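Local coordinates for protein 3-methylornithine synthase (Methanosarcina barkeri, PDB 3T7V) that isomerises L-lysine to (3R)-3-methyl-D-ornithine by radical S-adenosylmethionine chemistry with a [4Fe-4S] cluster, a step in pyrrolysine biosynthesis, at residues N26-L31 / I262-L267; T30-E35 / E217-S222; Y89-E94 / S305-V310. One frame throughout, in Å; residues are numbered along the deposited sequence.

Interaction 1 of 3, residues N26-L31 / I262-L267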
loop_
_atom_site.group_PDB
_atom_site.type_symbol
_atom_site.label_atom_id
_atom_site.label_comp_id
_atom_site.label_asym_id
_atom_site.label_seq_id
_atom_site.Cartn_x
_atom_site.Cartn_y
_atom_site.Cartn_z
ATOM N N ASN A 26 10.133 -24.232 -2.342
ATOM C CA ASN A 26 10.229 -24.958 -1.029
ATOM C C ASN A 26 10.481 -24.006 0.127
ATOM O O ASN A 26 9.877 -24.214 1.222
ATOM C CB ASN A 26 11.215 -26.104 -1.083
ATOM C CG ASN A 26 10.604 -27.339 -1.778
ATOM O OD1 ASN A 26 11.309 -28.203 -2.102
ATOM N ND2 ASN A 26 9.308 -27.353 -2.021
ATOM N N ASP A 27 11.375 -23.015 -0.049
ATOM C CA ASP A 27 11.655 -22.040 1.017
ATOM C C ASP A 27 10.350 -21.274 1.313
ATOM O O ASP A 27 10.030 -21.084 2.491
ATOM C CB ASP A 27 12.747 -21.015 0.617
ATOM C CG ASP A 27 14.074 -21.654 0.352
ATOM O OD1 ASP A 27 14.333 -22.754 0.905
ATOM O OD2 ASP A 27 14.900 -21.055 -0.372
ATOM N N LEU A 28 9.610 -20.830 0.288
ATOM C CA LEU A 28 8.300 -20.094 0.515
ATOM C C LEU A 28 7.352 -20.986 1.245
ATOM O O LEU A 28 6.676 -20.512 2.145
ATOM C CB LEU A 28 7.711 -19.587 -0.812
ATOM C CG LEU A 28 8.571 -18.585 -1.547
ATOM C CD1 LEU A 28 7.869 -18.161 -2.855
ATOM C CD2 LEU A 28 8.839 -17.342 -0.708
ATOM N N ARG A 29 7.190 -22.270 0.844
ATOM C CA ARG A 29 6.287 -23.129 1.574
ATOM C C ARG A 29 6.642 -23.244 3.025
ATOM O O ARG A 29 5.743 -23.407 3.856
ATOM C CB ARG A 29 6.189 -24.549 0.956
ATOM C CG ARG A 29 5.460 -24.553 -0.360
ATOM C CD ARG A 29 5.528 -25.967 -0.962
ATOM N NE ARG A 29 4.806 -25.989 -2.249
ATOM C CZ ARG A 29 3.510 -26.213 -2.357
ATOM N NH1 ARG A 29 2.736 -26.395 -1.268
ATOM N NH2 ARG A 29 2.948 -26.319 -3.557
ATOM N N THR A 30 7.951 -23.395 3.314
ATOM C CA THR A 30 8.417 -23.566 4.669
ATOM C C THR A 30 8.142 -22.304 5.484
ATOM O O THR A 30 7.545 -22.377 6.574
ATOM C CB THR A 30 9.864 -23.885 4.635
ATOM O OG1 THR A 30 10.075 -25.062 3.868
ATOM C CG2 THR A 30 10.443 -24.040 6.109
ATOM N N LEU A 31 8.547 -21.152 4.934
ATOM C CA LEU A 31 8.373 -19.869 5.662
ATOM C C LEU A 31 6.907 -19.539 5.891
ATOM O O LEU A 31 6.487 -19.110 7.013
ATOM C CB LEU A 31 9.120 -18.726 4.930
ATOM C CG LEU A 31 10.652 -18.936 4.895
ATOM C CD1 LEU A 31 11.269 -17.763 4.149
ATOM C CD2 LEU A 31 11.308 -19.019 6.264
ATOM N N ILE A 262 5.032 -10.058 5.053
ATOM C CA ILE A 262 5.989 -8.894 4.998
ATOM C C ILE A 262 7.441 -9.381 5.055
ATOM O O ILE A 262 8.291 -8.931 4.294
ATOM C CB ILE A 262 5.701 -7.841 6.069
ATOM C CG1 ILE A 262 4.436 -7.078 5.740
ATOM C CG2 ILE A 262 6.892 -6.899 6.208
ATOM C CD1 ILE A 262 3.974 -6.217 6.898
ATOM N N SER A 263 7.676 -10.320 6.010
ATOM C CA SER A 263 9.063 -10.823 6.110
ATOM C C SER A 263 9.463 -11.577 4.855
ATOM O O SER A 263 10.566 -11.399 4.366
ATOM C CB SER A 263 9.206 -11.743 7.293
ATOM O OG SER A 263 8.915 -11.055 8.495
ATOM N N VAL A 264 8.556 -12.382 4.295
ATOM C CA VAL A 264 8.891 -13.096 3.068
ATOM C C VAL A 264 9.119 -12.095 1.926
ATOM O O VAL A 264 10.054 -12.245 1.117
ATOM C CB VAL A 264 7.739 -14.086 2.724
ATOM C CG1 VAL A 264 7.956 -14.636 1.334
ATOM C CG2 VAL A 264 7.788 -15.246 3.743
ATOM N N LEU A 265 8.301 -11.018 1.854
ATOM C CA LEU A 265 8.529 -10.007 0.798
ATOM C C LEU A 265 9.895 -9.367 0.958
ATOM O O LEU A 265 10.537 -9.017 -0.039
ATOM C CB LEU A 265 7.464 -8.854 0.916
ATOM C CG LEU A 265 6.091 -9.296 0.330
ATOM C CD1 LEU A 265 5.039 -8.192 0.693
ATOM C CD2 LEU A 265 6.108 -9.505 -1.164
ATOM N N ARG A 266 10.280 -9.114 2.204
ATOM C CA ARG A 266 11.632 -8.490 2.406
ATOM C C ARG A 266 12.741 -9.447 1.954
ATOM O O ARG A 266 13.772 -8.989 1.405
ATOM C CB ARG A 266 11.813 -8.103 3.855
ATOM C CG ARG A 266 13.193 -7.541 4.253
ATOM C CD ARG A 266 13.588 -6.352 3.387
ATOM N NE ARG A 266 12.734 -5.211 3.685
ATOM C CZ ARG A 266 12.580 -4.159 2.870
ATOM N NH1 ARG A 266 13.195 -4.069 1.716
ATOM N NH2 ARG A 266 11.680 -3.216 3.187
ATOM N N LEU A 267 12.486 -10.737 2.145
ATOM C CA LEU A 267 13.529 -11.676 1.776
ATOM C C LEU A 267 13.551 -11.877 0.253
ATOM O O LEU A 267 14.553 -12.268 -0.296
ATOM C CB LEU A 267 13.322 -13.006 2.537
ATOM C CG LEU A 267 13.474 -12.911 4.077
ATOM C CD1 LEU A 267 13.136 -14.228 4.787
ATOM C CD2 LEU A 267 14.887 -12.525 4.446
#
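A helix-on-helix packing at the outer layer of the TIM-barrel fold brings L28 and L31 of helix 25-32 against V264 and L267 of helix 258-268. The axes of the two segments approach to 11.1 Å and run nearly antiparallel, with 155° between their N-to-C directions, so side chains bridge the gap while the backbones stay well apart. V264 supplies the centre, its two methyls divided between two leucines. CG1 of V264 meets CD2 of L28 at 3.5 Å, a tight methyl-to-methyl approach in which the two side chains cross obliquely. With CG1 anti to the backbone N (chi1 170°), CG2 is swung to the other flank, where it lies 3.9 Å from CB of L31.

Helix 258-268 follows strand 233-238 in the barrel: L265, pointing away from 26-31, packs on V234 and V236 of that strand, whereas V264 and L267 face outward to helix 25-32. One turn beyond V264, CD1 of L267 touches CD1 of L31 at 4.0 Å, the two side chains crossing at about a right angle. No hydrogen bond spans the segments, and all four touching residues are buried. On the outer side of helix 25-32, OG1 of T30 bonds to the carbonyl O of N26 at 2.8 Å.

Interaction 2 of 3, residues T30-E35 / E217-S222; sequences TLLSLE and ESTILS
L32 of segment 30-35 makes the apolar contact with helix 216-228 through a single methyl, CD1, which reaches both T219 and I220. CD1 of L32 lies 3.8 Å from CG1 of I220, so it meets the methylene of the isoleucine and not its terminal methyl. The same CD1 is 4.0 Å from CG2 of T219, and in both pairs the side chains run obliquely to one another. For T219 the first torsion decides which branch is offered: at -58° it sets CG2 anti to the backbone N, so that the methyl meets the leucine. The contact is small, 102 Å² summed over both sides, yet its three residues are buried. I261 and V264 of helix 258-268, together with L256, also pack on L32, which therefore fills the groove between two neighbouring helices.

These two helices belong to the outer layer of the TIM barrel, 216-228 joining strands 203-210 and 233-238 in a beta-alpha-beta crossover. Helix 25-32, from the N-terminal region, lies over them from outside.

No hydrogen bond crosses between 30-35 and 217-222; their polar groups find other partners. OG1 of T219 is bonded to the backbone O of D215 and to ND2 of N214, which satisfies the polar branch of this buried threonine. In segment 30-35, N of S33 bonds to O of T30 at 3.1 Å; K260, from helix 258-268, donates through NZ to the carbonyls of L32 and L34.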
loop_
_atom_site.group_PDB
_atom_site.type_symbol
_atom_site.label_atom_id
_atom_site.label_comp_id
_atom_site.label_asym_id
_atom_site.label_seq_id
_atom_site.Cartn_x
_atom_site.Cartn_y
_atom_site.Cartn_z
ATOM N N THR A 30 7.951 -23.395 3.314
ATOM C CA THR A 30 8.417 -23.566 4.669
ATOM C C THR A 30 8.142 -22.304 5.484
ATOM O O THR A 30 7.545 -22.377 6.574
ATOM C CB THR A 30 9.864 -23.885 4.635
ATOM O OG1 THR A 30 10.075 -25.062 3.868
ATOM C CG2 THR A 30 10.443 -24.040 6.109
ATOM N N LEU A 31 8.547 -21.152 4.934
ATOM C CA LEU A 31 8.373 -19.869 5.662
ATOM C C LEU A 31 6.907 -19.539 5.891
ATOM O O LEU A 31 6.487 -19.110 7.013
ATOM C CB LEU A 31 9.120 -18.726 4.930
ATOM C CG LEU A 31 10.652 -18.936 4.895
ATOM C CD1 LEU A 31 11.269 -17.763 4.149
ATOM C CD2 LEU A 31 11.308 -19.019 6.264
ATOM N N LEU A 32 6.104 -19.805 4.860
ATOM C CA LEU A 32 4.682 -19.521 4.969
ATOM C C LEU A 32 3.937 -20.465 5.899
ATOM O O LEU A 32 2.814 -20.190 6.304
ATOM C CB LEU A 32 4.032 -19.421 3.583
ATOM C CG LEU A 32 4.503 -18.207 2.740
ATOM C CD1 LEU A 32 4.024 -18.394 1.282
ATOM C CD2 LEU A 32 4.000 -16.838 3.321
ATOM N N SER A 33 4.516 -21.631 6.241
ATOM C CA SER A 33 3.772 -22.540 7.126
ATOM C C SER A 33 4.275 -22.396 8.586
ATOM O O SER A 33 3.856 -23.153 9.440
ATOM C CB SER A 33 3.778 -23.972 6.596
ATOM O OG SER A 33 5.090 -24.366 6.495
ATOM N N LEU A 34 5.158 -21.426 8.876
ATOM C CA LEU A 34 5.701 -21.283 10.218
ATOM C C LEU A 34 4.571 -20.895 11.176
ATOM O O LEU A 34 3.728 -20.060 10.843
ATOM C CB LEU A 34 6.855 -20.251 10.309
ATOM C CG LEU A 34 8.144 -20.513 9.578
ATOM C CD1 LEU A 34 8.974 -19.244 9.595
ATOM C CD2 LEU A 34 8.910 -21.583 10.314
ATOM N N GLU A 35 4.530 -21.530 12.343
ATOM C CA GLU A 35 3.423 -21.336 13.269
ATOM C C GLU A 35 3.952 -20.987 14.672
ATOM O O GLU A 35 3.297 -20.237 15.421
ATOM C CB GLU A 35 2.575 -22.628 13.289
ATOM C CG GLU A 35 1.491 -22.680 14.359
ATOM C CD GLU A 35 0.620 -23.919 14.242
ATOM O OE1 GLU A 35 -0.402 -23.835 13.525
ATOM O OE2 GLU A 35 0.964 -24.968 14.841
ATOM N N GLU A 217 -0.568 -22.074 -1.402
ATOM C CA GLU A 217 -0.255 -22.142 -2.864
ATOM C C GLU A 217 -0.702 -20.844 -3.577
ATOM O O GLU A 217 0.006 -20.376 -4.479
ATOM C CB GLU A 217 -0.868 -23.418 -3.459
ATOM C CG GLU A 217 -0.058 -24.631 -2.953
ATOM C CD GLU A 217 -0.492 -25.919 -3.660
ATOM O OE1 GLU A 217 -1.750 -26.060 -3.962
ATOM O OE2 GLU A 217 0.441 -26.720 -3.898
ATOM N N SER A 218 -1.880 -20.343 -3.211
ATOM C CA SER A 218 -2.393 -19.096 -3.856
ATOM C C SER A 218 -1.445 -17.950 -3.540
ATOM O O SER A 218 -1.132 -17.135 -4.439
ATOM C CB SER A 218 -3.756 -18.826 -3.203
ATOM O OG SER A 218 -4.357 -17.675 -3.684
ATOM N N THR A 219 -0.949 -17.896 -2.317
ATOM C CA THR A 219 -0.029 -16.851 -1.903
ATOM C C THR A 219 1.279 -16.952 -2.676
ATOM O O THR A 219 1.836 -15.904 -3.064
ATOM C CB THR A 219 0.193 -16.958 -0.391
ATOM O OG1 THR A 219 -1.096 -16.833 0.257
ATOM C CG2 THR A 219 1.147 -15.841 0.087
ATOM N N ILE A 220 1.822 -18.169 -2.848
ATOM C CA ILE A 220 3.047 -18.297 -3.673
ATOM C C ILE A 220 2.832 -17.814 -5.090
ATOM O O ILE A 220 3.698 -17.117 -5.628
ATOM C CB ILE A 220 3.531 -19.755 -3.615
ATOM C CG1 ILE A 220 3.913 -20.016 -2.170
ATOM C CG2 ILE A 220 4.697 -19.940 -4.559
ATOM C CD1 ILE A 220 4.352 -21.474 -1.983
ATOM N N LEU A 221 1.674 -18.170 -5.704
ATOM C CA LEU A 221 1.354 -17.720 -7.067
ATOM C C LEU A 221 1.360 -16.180 -7.067
ATOM O O LEU A 221 1.928 -15.563 -7.965
ATOM C CB LEU A 221 -0.032 -18.176 -7.497
ATOM C CG LEU A 221 -0.382 -19.599 -7.943
ATOM C CD1 LEU A 221 -1.866 -19.664 -8.378
ATOM C CD2 LEU A 221 0.538 -19.865 -9.136
ATOM N N SER A 222 0.851 -15.583 -6.006
ATOM C CA SER A 222 0.808 -14.108 -5.968
ATOM C C SER A 222 2.149 -13.475 -5.722
ATOM O O SER A 222 2.482 -12.459 -6.351
ATOM C CB SER A 222 -0.171 -13.647 -4.920
ATOM O OG SER A 222 -1.469 -14.018 -5.346
#

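Interaction 3 of 3, residues Y89-E94 / S305-V310; sequences YRLTME and SQLEGV. With SAM (S-adenosylmethionine), chain C.
Y89 reaches the 305-310 loop through its hydroxyl, which accepts a hydrogen bond from the backbone N of E308 at 3.2 Å, nearly straight with an N-H...O angle of 173°. With chi1 at 67°, CG of Y89 sits between the backbone N and the carbonyl carbon, which sends the ring toward this loop. CD2 of L307 lies 3.6 Å from OH of Y89, approaching obliquely. E308 comes to the ring edge: its CD is 3.7 Å from CE1 of Y89, with the carboxylate plane turned 89° from the ring. CD2 of L307 also meets CD2 of L91 at 3.8 Å, so one methyl serves both side chains.

In the next shell, OH of Y89 also bonds to the carbonyl O of Y66, and OE1 of E308 to OH of Y80. A phenylalanine in place of Y89 would probably leave the N-H of E308 without its acceptor and the carbonyl O of Y66 without its hydroxyl partner. An ST turn, in which N of L307 donates to OG of S305 at 3.1 Å, shapes the loop. Further along, V310 lines the radical SAM pocket, its CG1 3.3 Å from C8 of S-adenosylmethionine.

The loop follows strand 296-300, while 89-94 leads into helix 93-103; strand 58-68 backs both, with F67 against L91 and I65 against L307.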
loop_
_atom_site.group_PDB
_atom_site.type_symbol
_atom_site.label_atom_id
_atom_site.label_comp_id
_atom_site.label_asym_id
_atom_site.label_seq_id
_atom_site.Cartn_x
_atom_site.Cartn_y
_atom_site.Cartn_z
ATOM N N TYR A 89 -17.889 11.142 0.031
ATOM C CA TYR A 89 -17.515 12.534 -0.101
ATOM C C TYR A 89 -16.608 12.740 -1.282
ATOM O O TYR A 89 -15.944 11.775 -1.741
ATOM C CB TYR A 89 -16.866 13.050 1.218
ATOM C CG TYR A 89 -15.514 12.418 1.568
ATOM C CD1 TYR A 89 -15.408 11.387 2.501
ATOM C CD2 TYR A 89 -14.321 12.893 0.950
ATOM C CE1 TYR A 89 -14.183 10.834 2.836
ATOM C CE2 TYR A 89 -13.057 12.293 1.241
ATOM C CZ TYR A 89 -13.016 11.317 2.207
ATOM O OH TYR A 89 -11.778 10.765 2.489
ATOM N N ARG A 90 -16.471 13.980 -1.711
ATOM C CA ARG A 90 -15.558 14.342 -2.837
ATOM C C ARG A 90 -15.006 15.694 -2.454
ATOM O O ARG A 90 -15.746 16.687 -2.376
ATOM C CB ARG A 90 -16.336 14.385 -4.131
ATOM C CG ARG A 90 -15.469 14.755 -5.330
ATOM C CD ARG A 90 -16.295 14.844 -6.617
ATOM N NE ARG A 90 -16.951 13.543 -6.975
ATOM C CZ ARG A 90 -18.253 13.272 -6.995
ATOM N NH1 ARG A 90 -19.190 14.166 -6.501
ATOM N NH2 ARG A 90 -18.667 12.146 -7.467
ATOM N N LEU A 91 -13.732 15.748 -2.078
ATOM C CA LEU A 91 -13.128 17.025 -1.571
ATOM C C LEU A 91 -13.221 18.071 -2.678
ATOM O O LEU A 91 -12.985 17.817 -3.872
ATOM C CB LEU A 91 -11.663 16.836 -1.239
ATOM C CG LEU A 91 -11.393 15.803 -0.133
ATOM C CD1 LEU A 91 -9.897 15.783 0.112
ATOM C CD2 LEU A 91 -12.183 16.143 1.175
ATOM N N THR A 92 -13.610 19.312 -2.265
ATOM C CA THR A 92 -13.551 20.404 -3.197
ATOM C C THR A 92 -12.079 20.916 -3.352
ATOM O O THR A 92 -11.232 20.542 -2.529
ATOM C CB THR A 92 -14.377 21.614 -2.668
ATOM O OG1 THR A 92 -13.756 22.040 -1.446
ATOM C CG2 THR A 92 -15.817 21.225 -2.484
ATOM N N MET A 93 -11.836 21.785 -4.350
ATOM C CA MET A 93 -10.511 22.344 -4.502
ATOM C C MET A 93 -10.077 23.068 -3.253
ATOM O O MET A 93 -8.895 22.986 -2.870
ATOM C CB MET A 93 -10.489 23.292 -5.721
ATOM C CG MET A 93 -9.077 23.736 -6.084
ATOM S SD MET A 93 -7.959 22.286 -6.293
ATOM C CE MET A 93 -8.955 20.976 -7.067
ATOM N N GLU A 94 -10.994 23.850 -2.597
ATOM C CA GLU A 94 -10.597 24.526 -1.394
ATOM C C GLU A 94 -10.188 23.567 -0.264
ATOM O O GLU A 94 -9.222 23.790 0.472
ATOM C CB GLU A 94 -11.732 25.445 -0.904
ATOM C CG GLU A 94 -11.923 26.685 -1.767
ATOM C CD GLU A 94 -12.637 26.432 -3.097
ATOM O OE1 GLU A 94 -13.181 25.306 -3.487
ATOM O OE2 GLU A 94 -12.680 27.463 -3.843
ATOM N N SER A 305 -7.756 16.076 10.098
ATOM C CA SER A 305 -8.360 15.307 9.107
ATOM C C SER A 305 -9.565 14.467 9.565
ATOM O O SER A 305 -9.501 13.673 10.503
ATOM C CB SER A 305 -7.291 14.466 8.411
ATOM O OG SER A 305 -7.734 14.243 7.145
ATOM N N GLN A 306 -10.664 14.673 8.886
ATOM C CA GLN A 306 -11.821 13.806 8.938
ATOM C C GLN A 306 -11.687 12.816 7.796
ATOM O O GLN A 306 -12.607 12.061 7.493
ATOM C CB GLN A 306 -13.041 14.651 8.664
ATOM C CG GLN A 306 -12.715 15.752 7.656
ATOM C CD GLN A 306 -13.905 16.598 7.249
ATOM O OE1 GLN A 306 -14.545 16.311 6.233
ATOM N NE2 GLN A 306 -14.203 17.653 8.023
ATOM N N LEU A 307 -10.552 12.855 7.077
ATOM C CA LEU A 307 -10.429 11.979 5.876
ATOM C C LEU A 307 -10.413 10.529 6.292
ATOM O O LEU A 307 -10.021 10.167 7.401
ATOM C CB LEU A 307 -9.129 12.253 5.098
ATOM C CG LEU A 307 -9.059 13.673 4.442
ATOM C CD1 LEU A 307 -7.730 13.868 3.748
ATOM C CD2 LEU A 307 -10.211 13.863 3.471
ATOM N N GLU A 308 -10.793 9.673 5.366
ATOM C CA GLU A 308 -10.894 8.200 5.675
ATOM C C GLU A 308 -9.660 7.433 5.200
ATOM O O GLU A 308 -8.869 7.891 4.341
ATOM C CB GLU A 308 -12.170 7.660 4.975
ATOM C CG GLU A 308 -13.389 8.276 5.736
ATOM C CD GLU A 308 -14.747 8.023 5.239
ATOM O OE1 GLU A 308 -14.907 7.155 4.366
ATOM O OE2 GLU A 308 -15.682 8.726 5.780
ATOM N N GLY A 309 -9.443 6.278 5.818
ATOM C CA GLY A 309 -8.565 5.227 5.251
ATOM C C GLY A 309 -9.447 4.372 4.319
ATOM O O GLY A 309 -10.559 4.738 3.942
ATOM N N VAL A 310 -8.966 3.195 3.990
ATOM C CA VAL A 310 -9.738 2.255 3.106
ATOM C C VAL A 310 -10.286 1.084 3.910
ATOM O O VAL A 310 -11.511 0.788 3.800
ATOM C CB VAL A 310 -8.866 1.715 1.920
ATOM C CG1 VAL A 310 -9.734 0.789 1.048
ATOM C CG2 VAL A 310 -8.362 2.937 1.121
HETATM N N SAM C . -9.969 2.382 -6.224
HETATM C CA SAM C . -8.627 2.212 -6.528
HETATM C C SAM C . -8.188 0.808 -6.639
HETATM O O SAM C . -8.984 -0.117 -6.374
HETATM O OXT SAM C . -7.022 0.601 -7.127
HETATM C CB SAM C . -7.811 2.460 -5.466
HETATM C CG SAM C . -8.143 2.033 -4.094
HETATM S SD SAM C . -6.797 1.042 -3.317
HETATM C CE SAM C . -6.320 2.107 -1.984
HETATM C "C5'" SAM C . -7.741 -0.190 -2.446
HETATM C "C4'" SAM C . -7.044 -1.311 -2.227
HETATM O "O4'" SAM C . -7.291 -1.085 -0.700
HETATM C "C3'" SAM C . -7.489 -2.438 -2.770
HETATM O "O3'" SAM C . -6.405 -2.492 -3.708
HETATM C "C2'" SAM C . -7.069 -3.265 -1.547
HETATM O "O2'" SAM C . -5.739 -3.869 -1.671
HETATM C "C1'" SAM C . -7.180 -2.441 -0.253
HETATM N N9 SAM C . -8.498 -2.729 0.423
HETATM C C8 SAM C . -9.772 -2.399 0.051
HETATM N N7 SAM C . -10.627 -2.908 0.927
HETATM C C5 SAM C . -9.896 -3.568 1.888
HETATM C C6 SAM C . -10.264 -4.346 2.996
HETATM N N6 SAM C . -11.535 -4.556 3.340
HETATM N N1 SAM C . -9.293 -4.839 3.779
HETATM C C2 SAM C . -7.973 -4.671 3.471
HETATM N N3 SAM C . -7.584 -4.024 2.346
HETATM C C4 SAM C . -8.566 -3.456 1.576
#

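Interactions 1 and 2 share T30, L31 and helix 25-32, and their centres are 7 Å apart: helix 25-32 packs on both 258-268 and 216-228. A salt bridge from R29 NH2 to E217 OE2 (2.6 Å) joins them at the exposed side, and CG2 of V264 nears CD2 of L32 at 4.1 Å. Both are buried and wholly apolar across their segments. Interaction 3 lies about 37 Å from either, between centres, across the chain's centre. Partly buried, it joins loop and pre-helix segments and adds a hydrogen bond to apolar packing, its loop continuing to V310 in the cofactor and substrate pocket.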